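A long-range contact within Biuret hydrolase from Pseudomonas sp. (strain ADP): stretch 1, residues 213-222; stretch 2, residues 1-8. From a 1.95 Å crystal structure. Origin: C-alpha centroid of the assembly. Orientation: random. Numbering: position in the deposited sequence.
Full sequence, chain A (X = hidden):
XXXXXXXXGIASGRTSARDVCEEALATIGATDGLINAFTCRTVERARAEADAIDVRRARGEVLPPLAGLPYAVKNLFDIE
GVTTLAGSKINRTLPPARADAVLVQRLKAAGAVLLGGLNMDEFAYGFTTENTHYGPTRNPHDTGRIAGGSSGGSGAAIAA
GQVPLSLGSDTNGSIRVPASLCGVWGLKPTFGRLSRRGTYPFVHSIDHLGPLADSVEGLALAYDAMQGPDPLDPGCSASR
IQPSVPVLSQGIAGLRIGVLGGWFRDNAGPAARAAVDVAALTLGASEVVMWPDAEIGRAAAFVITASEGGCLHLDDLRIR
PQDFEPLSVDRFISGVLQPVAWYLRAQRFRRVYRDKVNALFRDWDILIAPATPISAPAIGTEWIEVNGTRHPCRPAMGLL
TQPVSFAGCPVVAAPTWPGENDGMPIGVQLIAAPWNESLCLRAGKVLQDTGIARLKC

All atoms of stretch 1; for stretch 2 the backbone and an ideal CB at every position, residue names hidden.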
# COMPACT_ATOMS: atom_id res chain seq x y z
N ALA A 213 8.04 -16.45 26.05
CA ALA A 213 7.64 -17.41 27.06
C ALA A 213 8.78 -18.21 27.62
O ALA A 213 9.90 -18.22 27.10
CB ALA A 213 6.52 -18.35 26.53
N ASP A 214 8.48 -18.88 28.72
CA ASP A 214 9.43 -19.72 29.44
C ASP A 214 9.61 -21.12 28.86
O ASP A 214 10.41 -21.91 29.37
CB ASP A 214 9.03 -19.80 30.90
CG ASP A 214 7.75 -20.62 31.12
OD1 ASP A 214 7.03 -21.08 30.16
OD2 ASP A 214 7.43 -20.79 32.30
N SER A 215 8.87 -21.42 27.80
CA SER A 215 8.88 -22.75 27.20
C SER A 215 8.20 -22.66 25.86
O SER A 215 7.41 -21.72 25.61
CB SER A 215 8.13 -23.76 28.06
OG SER A 215 6.80 -23.30 28.24
N VAL A 216 8.47 -23.64 25.00
CA VAL A 216 7.80 -23.65 23.71
C VAL A 216 6.27 -23.93 23.82
O VAL A 216 5.47 -23.41 23.02
CB VAL A 216 8.57 -24.55 22.68
CG1 VAL A 216 8.36 -26.00 22.98
CG2 VAL A 216 8.10 -24.18 21.26
N GLU A 217 5.86 -24.70 24.83
CA GLU A 217 4.44 -24.92 25.12
C GLU A 217 3.77 -23.61 25.47
O GLU A 217 2.67 -23.37 25.05
CB GLU A 217 4.21 -25.88 26.31
CG GLU A 217 4.58 -27.32 26.06
CD GLU A 217 6.07 -27.63 26.31
OE1 GLU A 217 6.93 -26.72 26.51
OE2 GLU A 217 6.41 -28.85 26.29
N GLY A 218 4.48 -22.77 26.25
CA GLY A 218 4.00 -21.41 26.57
C GLY A 218 3.70 -20.60 25.33
O GLY A 218 2.66 -19.95 25.26
N LEU A 219 4.62 -20.63 24.34
CA LEU A 219 4.37 -19.96 23.08
C LEU A 219 3.12 -20.48 22.42
O LEU A 219 2.24 -19.67 22.02
CB LEU A 219 5.54 -20.10 22.13
CG LEU A 219 6.86 -19.49 22.45
CD1 LEU A 219 7.78 -19.80 21.29
CD2 LEU A 219 6.82 -18.00 22.74
N ALA A 220 2.99 -21.81 22.32
CA ALA A 220 1.89 -22.42 21.56
C ALA A 220 0.55 -22.14 22.19
O ALA A 220 -0.42 -21.80 21.49
CB ALA A 220 2.10 -23.93 21.38
N LEU A 221 0.50 -22.25 23.53
CA LEU A 221 -0.77 -22.02 24.27
C LEU A 221 -1.22 -20.56 24.13
O LEU A 221 -2.40 -20.32 23.93
CB LEU A 221 -0.63 -22.32 25.79
CG LEU A 221 -0.51 -23.81 26.12
CD1 LEU A 221 0.13 -23.98 27.46
CD2 LEU A 221 -1.84 -24.50 26.10
N ALA A 222 -0.26 -19.62 24.22
CA ALA A 222 -0.60 -18.19 24.18
C ALA A 222 -1.02 -17.81 22.76
O ALA A 222 -2.00 -17.12 22.54
CB ALA A 222 0.59 -17.39 24.64
N UNK A 1 8.93 -23.09 38.20
CA UNK A 1 8.17 -24.08 37.39
C UNK A 1 7.61 -23.34 36.17
O UNK A 1 7.40 -22.12 36.17
CB UNK A 1 7.05 -24.73 38.20
N UNK A 2 7.37 -24.11 35.15
CA UNK A 2 7.07 -23.57 33.87
C UNK A 2 5.57 -23.44 33.71
O UNK A 2 4.81 -23.90 34.55
CB UNK A 2 7.67 -24.44 32.76
N UNK A 3 5.17 -22.75 32.64
CA UNK A 3 3.79 -22.53 32.24
C UNK A 3 2.92 -23.74 32.45
O UNK A 3 1.90 -23.65 33.11
CB UNK A 3 3.73 -22.11 30.77
N UNK A 4 3.31 -24.88 31.88
CA UNK A 4 2.46 -26.08 31.91
C UNK A 4 2.19 -26.52 33.35
O UNK A 4 1.06 -26.83 33.70
CB UNK A 4 3.12 -27.22 31.13
N UNK A 5 3.22 -26.54 34.18
CA UNK A 5 3.10 -26.92 35.57
C UNK A 5 2.28 -25.91 36.37
O UNK A 5 1.45 -26.29 37.17
CB UNK A 5 4.49 -27.08 36.19
N UNK A 6 2.48 -24.60 36.13
CA UNK A 6 1.64 -23.58 36.76
C UNK A 6 0.18 -23.81 36.47
O UNK A 6 -0.67 -23.76 37.37
CB UNK A 6 2.04 -22.18 36.29
N UNK A 7 -0.15 -23.99 35.21
CA UNK A 7 -1.54 -24.19 34.80
C UNK A 7 -2.14 -25.45 35.44
O UNK A 7 -3.30 -25.46 35.86
CB UNK A 7 -1.63 -24.28 33.28
N UNK A 8 -1.33 -26.50 35.48
CA UNK A 8 -1.74 -27.77 36.07
C UNK A 8 -1.99 -27.65 37.56
O UNK A 8 -2.92 -28.24 38.08
CB UNK A 8 -0.68 -28.84 35.81

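Position 1 carries an ideal CB that points away from stretch 1, and no atom of stretch 1 lies within 5.5 Å of it. Geometry therefore sets almost no preference, though an initiator Met is usual at the first position. The deposited residue is Met 1; Met 1 CB comes no nearer than 7.1 Å, to Asp 214 OD2, while one water donates to both Met 1 O (3.2 Å) and Asp 214 OD2 (2.5 Å).

Position 2, with phi/psi of -92/170°, precedes a helix. This N-cap site alone would favour Ser, Thr, Asp or Asn, but its CB points toward stretch 1 and the ideal CB lies 3.7 Å from Asp 214 OD2, which disfavours Asp. A polar or basic chain, or a long one able to pass alongside, would suit. Lys 2 is found. Its bend (chi1 and chi2 both m) lays the aliphatic part along Asp 214, with Lys 2 CD 3.4 Å from Asp 214 OD2 and Lys 2 CE 3.2 Å from Asp 214 O.

Position 3 is the most constrained. The ideal CB points toward stretch 1, 3.5 Å from Asp 214 OD1, 4.2 Å from Ser 215 OG and 4.3 Å from Gly 218 CA. Its backbone N already donates to Asp 214 OD2 (3.0 Å, 136°), so the second carboxylate oxygen invites a short donor: Ser or Thr, with Thr better able to use the apolar surface of Gly 218 and Leu 221. Thr 3 in rotamer m does both. Thr 3 OG1 donates to Asp 214 OD1 at 2.6 Å, and Thr 3 CG2 packs 4.0 Å from Gly 218 CA and 4.1 Å from Leu 221 CD1. Asp 214 OD1 also accepts from Ser 215 OG (2.9 Å), whose oxygen in turn caps Gly 218 N (3.1 Å).

Position 4 points sideways, its ideal CB 5.1 Å from Glu 217 CB. Val, Ile, Leu or Met could reach that methylene; a polar chain could turn outward. In Val 4 (t), CG2 comes to 3.6 Å from Glu 217 CB. A water accepts from Val 4 N (3.0 Å) and donates to Ser 215 OG (2.9 Å).

Positions 5 and 8 are out of reach, so stretch 1 sets no demand; Glu 5 and Glu 8 occupy them.

Position 6 points toward stretch 1, yet its ideal CB finds nothing within 5.5 Å. Many residues would suit; Ile 6 CD1 comes no closer than 5.1 Å, to Asp 214 OD2.

Position 7, one turn after position 3, also points toward stretch 1, but the ideal CB finds nothing within 5.5 Å, so a longer chain, most naturally Leu, Ile or Met, would be needed to reach Leu 221. Ile 7 (m, t) does so: its CD1 lies 4.1 Å from Leu 221 CD1.

Stretch 2 (1-8) MKTVEIIE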
# COMPACT_ATOMS: atom_id res chain seq x y z
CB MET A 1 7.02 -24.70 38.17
CG MET A 1 6.02 -23.73 38.77
SD MET A 1 4.65 -24.68 39.49
CE MET A 1 5.46 -25.41 40.95
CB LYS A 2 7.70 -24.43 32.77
CG LYS A 2 9.23 -24.47 32.81
CD LYS A 2 9.88 -23.09 32.66
CE LYS A 2 11.30 -23.24 32.13
NZ LYS A 2 12.16 -23.96 33.09
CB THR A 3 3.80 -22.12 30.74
OG1 THR A 3 4.50 -20.87 30.61
CG2 THR A 3 2.43 -21.92 30.23
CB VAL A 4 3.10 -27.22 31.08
CG1 VAL A 4 2.40 -28.56 31.33
CG2 VAL A 4 3.03 -26.85 29.61
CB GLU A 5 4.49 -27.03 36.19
CG GLU A 5 4.44 -27.75 37.50
CD GLU A 5 5.81 -28.20 38.03
OE1 GLU A 5 6.88 -28.02 37.34
OE2 GLU A 5 5.78 -28.73 39.18
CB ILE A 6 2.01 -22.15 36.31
CG1 ILE A 6 3.37 -21.78 36.87
CG2 ILE A 6 1.00 -21.17 36.86
CD1 ILE A 6 4.12 -20.66 36.14
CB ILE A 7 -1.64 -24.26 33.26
CG1 ILE A 7 -1.46 -22.87 32.65
CG2 ILE A 7 -2.96 -24.88 32.76
CD1 ILE A 7 -1.05 -22.92 31.20
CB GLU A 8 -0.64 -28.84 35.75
CG GLU A 8 -0.52 -30.04 36.71
CD GLU A 8 -1.75 -30.95 36.69
OE1 GLU A 8 -2.57 -30.81 35.71
OE2 GLU A 8 -1.85 -31.81 37.64
O HOH W 1 8.45 -19.70 34.35
O HOH W 2 5.69 -25.14 30.14
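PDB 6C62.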